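PDB 2ZKZ: transcriptional repressor PagR from Bacillus anthracis, which represses expression of the pagA and atxA genes, acting as a dimeric DNA-binding transcription factor of the ArsR family. Local coordinates for residues Ala18-Thr23 against Glu89-Leu94; Lys22-Pro27 against Lys31-Leu36. All coordinates share one frame; numbering follows the deposited sequence.

Interaction 1 (Ala18-Thr23 against Glu89-Leu94); sequences AELLKT and EGIIKL
With chi1 of L21 at -59° and that of I91 at -66°, L21 CG and I91 CG1 each lie beside the backbone N and anti to the carbonyl carbon. In I91 the chain then continues nearly straight (chi2 170°), which sends CD1 toward helix 14-24. Its tip meets one methyl branch of leucine, L21 CD2 to I91 CD1 at 3.7 Å, and the two side chains cross at about a right angle. L20 adds a looser touch, its CD2 standing 4.4 Å from the same I91 CD1, so a single isoleucine methyl faces two successive leucines. Isoleucine suits this place because its long branch can span two segments whose nearest CA atoms, those of L21 and I91, lie 9.2 Å apart; branched leucines offer methyls to receive it. No hydrogen bond joins the two segments. The polar residue T23 turns back along its own helix, where T23 OG1 and T23 N donate from opposite faces to E19 O, the hydroxyl at 2.8 Å. L21 also packs on L30 of the second subunit, and L94 meets L94 of that subunit. In keeping with these contacts, the pairing joins the N-terminal and C-terminal helices of one subunit, helices that commonly build the dimer interface in ArsR-type winged-helix repressors.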
loop_
_atom_site.group_PDB
_atom_site.type_symbol
_atom_site.label_atom_id
_atom_site.label_comp_id
_atom_site.label_asym_id
_atom_site.label_seq_id
_atom_site.Cartn_x
_atom_site.Cartn_y
_atom_site.Cartn_z
ATOM N N ALA A 18 -4.337 -1.990 -6.117
ATOM C CA ALA A 18 -4.175 -3.044 -5.110
ATOM C C ALA A 18 -2.826 -3.750 -5.275
ATOM O O ALA A 18 -2.130 -4.040 -4.295
ATOM C CB ALA A 18 -5.313 -4.067 -5.224
ATOM N N GLU A 19 -2.477 -4.034 -6.526
ATOM C CA GLU A 19 -1.222 -4.704 -6.860
ATOM C C GLU A 19 -0.019 -3.815 -6.512
ATOM O O GLU A 19 1.034 -4.315 -6.124
ATOM C CB GLU A 19 -1.221 -5.074 -8.355
ATOM C CG GLU A 19 0.042 -5.772 -8.870
ATOM C CD GLU A 19 0.341 -7.076 -8.153
ATOM O OE1 GLU A 19 -0.563 -7.611 -7.479
ATOM O OE2 GLU A 19 1.481 -7.576 -8.271
ATOM N N LEU A 20 -0.181 -2.502 -6.642
ATOM C CA LEU A 20 0.889 -1.557 -6.308
ATOM C C LEU A 20 1.170 -1.619 -4.807
ATOM O O LEU A 20 2.318 -1.673 -4.376
ATOM C CB LEU A 20 0.489 -0.119 -6.681
ATOM C CG LEU A 20 1.572 0.960 -6.531
ATOM C CD1 LEU A 20 2.672 0.717 -7.576
ATOM C CD2 LEU A 20 0.970 2.343 -6.730
ATOM N N LEU A 21 0.111 -1.616 -4.006
ATOM C CA LEU A 21 0.286 -1.677 -2.562
ATOM C C LEU A 21 0.883 -3.027 -2.171
ATOM O O LEU A 21 1.757 -3.093 -1.316
ATOM C CB LEU A 21 -1.055 -1.461 -1.851
ATOM C CG LEU A 21 -1.792 -0.143 -2.124
ATOM C CD1 LEU A 21 -3.065 -0.095 -1.261
ATOM C CD2 LEU A 21 -0.900 1.046 -1.806
ATOM N N LYS A 22 0.420 -4.099 -2.807
ATOM C CA LYS A 22 0.934 -5.431 -2.505
ATOM C C LYS A 22 2.439 -5.523 -2.771
ATOM O O LYS A 22 3.188 -6.074 -1.967
ATOM C CB LYS A 22 0.202 -6.482 -3.338
ATOM C CG LYS A 22 0.654 -7.920 -3.065
ATOM C CD LYS A 22 0.059 -8.887 -4.085
ATOM C CE LYS A 22 0.545 -10.314 -3.861
ATOM N NZ LYS A 22 0.023 -10.852 -2.575
ATOM N N THR A 23 2.877 -4.960 -3.896
ATOM C CA THR A 23 4.284 -4.990 -4.271
ATOM C C THR A 23 5.166 -4.178 -3.322
ATOM O O THR A 23 6.331 -4.513 -3.119
ATOM C CB THR A 23 4.477 -4.490 -5.729
ATOM O OG1 THR A 23 3.623 -5.242 -6.601
ATOM C CG2 THR A 23 5.929 -4.691 -6.187
ATOM N N GLU A 89 5.632 7.796 -5.303
ATOM C CA GLU A 89 6.269 8.910 -4.601
ATOM C C GLU A 89 5.313 9.476 -3.558
ATOM O O GLU A 89 5.707 9.758 -2.428
ATOM C CB GLU A 89 6.666 10.023 -5.580
ATOM C CG GLU A 89 7.283 11.230 -4.886
ATOM C CD GLU A 89 7.765 12.292 -5.858
ATOM O OE1 GLU A 89 6.963 12.724 -6.715
ATOM O OE2 GLU A 89 8.945 12.702 -5.760
ATOM N N GLY A 90 4.050 9.630 -3.947
ATOM C CA GLY A 90 3.056 10.157 -3.029
ATOM C C GLY A 90 2.902 9.303 -1.781
ATOM O O GLY A 90 2.803 9.824 -0.673
ATOM N N ILE A 91 2.897 7.986 -1.957
ATOM C CA ILE A 91 2.735 7.068 -0.840
ATOM C C ILE A 91 3.933 7.045 0.087
ATOM O O ILE A 91 3.776 7.047 1.308
ATOM C CB ILE A 91 2.472 5.615 -1.319
ATOM C CG1 ILE A 91 1.124 5.532 -2.038
ATOM C CG2 ILE A 91 2.472 4.665 -0.125
ATOM C CD1 ILE A 91 0.884 4.206 -2.746
ATOM N N ILE A 92 5.136 7.024 -0.482
ATOM C CA ILE A 92 6.316 6.976 0.358
ATOM C C ILE A 92 6.449 8.245 1.193
ATOM O O ILE A 92 6.913 8.192 2.327
ATOM C CB ILE A 92 7.610 6.726 -0.475
ATOM C CG1 ILE A 92 8.679 6.099 0.423
ATOM C CG2 ILE A 92 8.120 8.018 -1.081
ATOM C CD1 ILE A 92 8.279 4.731 0.984
ATOM N N LYS A 93 6.034 9.383 0.645
ATOM C CA LYS A 93 6.103 10.635 1.397
ATOM C C LYS A 93 5.151 10.576 2.586
ATOM O O LYS A 93 5.516 10.933 3.705
ATOM C CB LYS A 93 5.728 11.827 0.517
ATOM C CG LYS A 93 6.698 12.109 -0.608
ATOM C CD LYS A 93 6.997 13.604 -0.706
ATOM C CE LYS A 93 5.732 14.433 -0.886
ATOM N NZ LYS A 93 6.032 15.894 -0.940
ATOM N N LEU A 94 3.926 10.123 2.333
ATOM C CA LEU A 94 2.907 10.005 3.370
ATOM C C LEU A 94 3.316 9.055 4.485
ATOM O O LEU A 94 2.918 9.230 5.637
ATOM C CB LEU A 94 1.590 9.505 2.765
ATOM C CG LEU A 94 0.617 10.522 2.167
ATOM C CD1 LEU A 94 -0.012 11.322 3.294
ATOM C CD2 LEU A 94 1.335 11.436 1.178
#

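Interaction 2 (Lys22-Pro27 against Lys31-Leu36); sequences KTMAHP and KIVNEL
This is a local contact around the tight turn between helix 14-24 and helix 27-39, made of a backbone bond in the first turn of the second helix and one light apolar touch, M24 on V33. P27 and K31 are four residues apart, and K31 N donates to P27 O over 3.0 Å with an N-H...O angle of 150°. Proline fits that first turn: its ring restricts phi, and the N-H it lacks would have no preceding turn of the same helix to bond to. The aliphatic part of K31 lies alongside the bond, CG 3.6 Å from P27 O, before the chain bends and carries the ammonium group away. From the last turn of helix 14-24, the selenomethionine M24 reaches across the turn. Extended at chi2, it swings at chi3 (67°) to bring its end methyl CE to 4.5 Å from V33 CG1, a light contact to which a long flexible side chain is well suited. Between the helices A25 is the centre of an inverse gamma turn, closed by H26 N to M24 O at 2.8 Å, and H26 occupies the N-cap position of the next helix. Beyond this pair, V33 packs on V88 and I92 of helix 86-95, while on another side of helix 27-39 I32 meets L51 of helix 44-51 and H61 and M65 of helix 55-65.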
loop_
_atom_site.group_PDB
_atom_site.type_symbol
_atom_site.label_atom_id
_atom_site.label_comp_id
_atom_site.label_asym_id
_atom_site.label_seq_id
_atom_site.Cartn_x
_atom_site.Cartn_y
_atom_site.Cartn_z
ATOM N N LYS A 22 0.420 -4.099 -2.807
ATOM C CA LYS A 22 0.934 -5.431 -2.505
ATOM C C LYS A 22 2.439 -5.523 -2.771
ATOM O O LYS A 22 3.188 -6.074 -1.967
ATOM C CB LYS A 22 0.202 -6.482 -3.338
ATOM C CG LYS A 22 0.654 -7.920 -3.065
ATOM C CD LYS A 22 0.059 -8.887 -4.085
ATOM C CE LYS A 22 0.545 -10.314 -3.861
ATOM N NZ LYS A 22 0.023 -10.852 -2.575
ATOM N N THR A 23 2.877 -4.960 -3.896
ATOM C CA THR A 23 4.284 -4.990 -4.271
ATOM C C THR A 23 5.166 -4.178 -3.322
ATOM O O THR A 23 6.331 -4.513 -3.119
ATOM C CB THR A 23 4.477 -4.490 -5.729
ATOM O OG1 THR A 23 3.623 -5.242 -6.601
ATOM C CG2 THR A 23 5.929 -4.691 -6.187
HETATM N N MSE A 24 4.616 -3.112 -2.746
HETATM C CA MSE A 24 5.361 -2.269 -1.800
HETATM C C MSE A 24 5.234 -2.762 -0.354
HETATM O O MSE A 24 5.943 -2.280 0.531
HETATM C CB MSE A 24 4.836 -0.822 -1.828
HETATM C CG MSE A 24 4.915 -0.085 -3.167
HETATM SE SE MSE A 24 4.074 1.679 -3.052
HETATM C CE MSE A 24 5.332 2.514 -1.848
ATOM N N ALA A 25 4.343 -3.720 -0.115
ATOM C CA ALA A 25 4.085 -4.213 1.241
ATOM C C ALA A 25 5.137 -5.102 1.909
ATOM O O ALA A 25 4.813 -6.160 2.442
ATOM C CB ALA A 25 2.713 -4.910 1.277
ATOM N N HIS A 26 6.386 -4.650 1.905
ATOM C CA HIS A 26 7.502 -5.376 2.507
ATOM C C HIS A 26 8.442 -4.317 3.083
ATOM O O HIS A 26 8.791 -3.359 2.398
ATOM C CB HIS A 26 8.246 -6.192 1.438
ATOM C CG HIS A 26 7.415 -7.265 0.807
ATOM N ND1 HIS A 26 7.344 -8.546 1.311
ATOM C CD2 HIS A 26 6.585 -7.237 -0.263
ATOM C CE1 HIS A 26 6.504 -9.259 0.582
ATOM N NE2 HIS A 26 6.030 -8.488 -0.380
ATOM N N PRO A 27 8.869 -4.480 4.344
ATOM C CA PRO A 27 9.767 -3.535 5.015
ATOM C C PRO A 27 10.970 -3.062 4.197
ATOM O O PRO A 27 11.199 -1.861 4.051
ATOM C CB PRO A 27 10.192 -4.300 6.268
ATOM C CG PRO A 27 8.969 -5.076 6.590
ATOM C CD PRO A 27 8.542 -5.607 5.238
ATOM N N LYS A 31 11.960 0.514 2.334
ATOM C CA LYS A 31 13.255 1.155 2.554
ATOM C C LYS A 31 13.861 1.553 1.216
ATOM O O LYS A 31 14.377 2.654 1.064
ATOM C CB LYS A 31 14.233 0.207 3.246
ATOM C CG LYS A 31 14.101 0.126 4.745
ATOM C CD LYS A 31 15.469 -0.134 5.380
ATOM C CE LYS A 31 16.433 1.008 5.056
ATOM N NZ LYS A 31 17.748 0.886 5.748
ATOM N N ILE A 32 13.816 0.635 0.258
ATOM C CA ILE A 32 14.362 0.898 -1.068
ATOM C C ILE A 32 13.667 2.105 -1.692
ATOM O O ILE A 32 14.323 3.015 -2.198
ATOM C CB ILE A 32 14.203 -0.340 -1.984
ATOM C CG1 ILE A 32 15.097 -1.469 -1.470
ATOM C CG2 ILE A 32 14.533 0.019 -3.429
ATOM C CD1 ILE A 32 14.954 -2.794 -2.234
ATOM N N VAL A 33 12.339 2.126 -1.650
ATOM C CA VAL A 33 11.607 3.251 -2.223
ATOM C C VAL A 33 11.966 4.561 -1.527
ATOM O O VAL A 33 12.156 5.592 -2.182
ATOM C CB VAL A 33 10.078 3.033 -2.138
ATOM C CG1 VAL A 33 9.347 4.266 -2.660
ATOM C CG2 VAL A 33 9.690 1.807 -2.943
ATOM N N ASN A 34 12.050 4.532 -0.201
ATOM C CA ASN A 34 12.403 5.736 0.552
ATOM C C ASN A 34 13.784 6.249 0.107
ATOM O O ASN A 34 13.981 7.444 -0.102
ATOM C CB ASN A 34 12.439 5.436 2.053
ATOM C CG ASN A 34 12.560 6.696 2.890
ATOM O OD1 ASN A 34 13.444 6.812 3.741
ATOM N ND2 ASN A 34 11.670 7.648 2.650
ATOM N N GLU A 35 14.736 5.332 -0.036
ATOM C CA GLU A 35 16.087 5.704 -0.456
ATOM C C GLU A 35 16.105 6.331 -1.851
ATOM O O GLU A 35 16.827 7.302 -2.092
ATOM C CB GLU A 35 17.007 4.483 -0.431
ATOM C CG GLU A 35 17.345 3.968 0.955
ATOM C CD GLU A 35 18.014 5.012 1.832
ATOM O OE1 GLU A 35 18.834 5.803 1.318
ATOM O OE2 GLU A 35 17.735 5.029 3.047
ATOM N N LEU A 36 15.329 5.770 -2.773
ATOM C CA LEU A 36 15.266 6.306 -4.126
ATOM C C LEU A 36 14.586 7.668 -4.114
ATOM O O LEU A 36 14.873 8.525 -4.942
ATOM C CB LEU A 36 14.511 5.347 -5.047
ATOM C CG LEU A 36 15.328 4.111 -5.425
ATOM C CD1 LEU A 36 14.456 3.094 -6.164
ATOM C CD2 LEU A 36 16.507 4.550 -6.288
#

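In the fold
Both interactions start from helix 14-24, sharing K22 and T23, and their centres lie 8 Å apart. Helix 86-95 joins them: I91 CG2 is 4.0 Å from M24 CE, and I92 CG1 packs 3.6 Å from V33 CG1 and 3.7 Å from N34 CA. Thus I91 faces helix 14-24 while the adjacent I92 faces helix 27-39, so the three helices form one apolar cluster. Both contacts also touch the second subunit, including A18 on its P27. The helix-turn-helix predicted to bind DNA, residues 43-62, belongs to neither contact, but helix 27-39 of interaction 2 packs against its helices, and so touches both this cluster and the predicted DNA-binding motif.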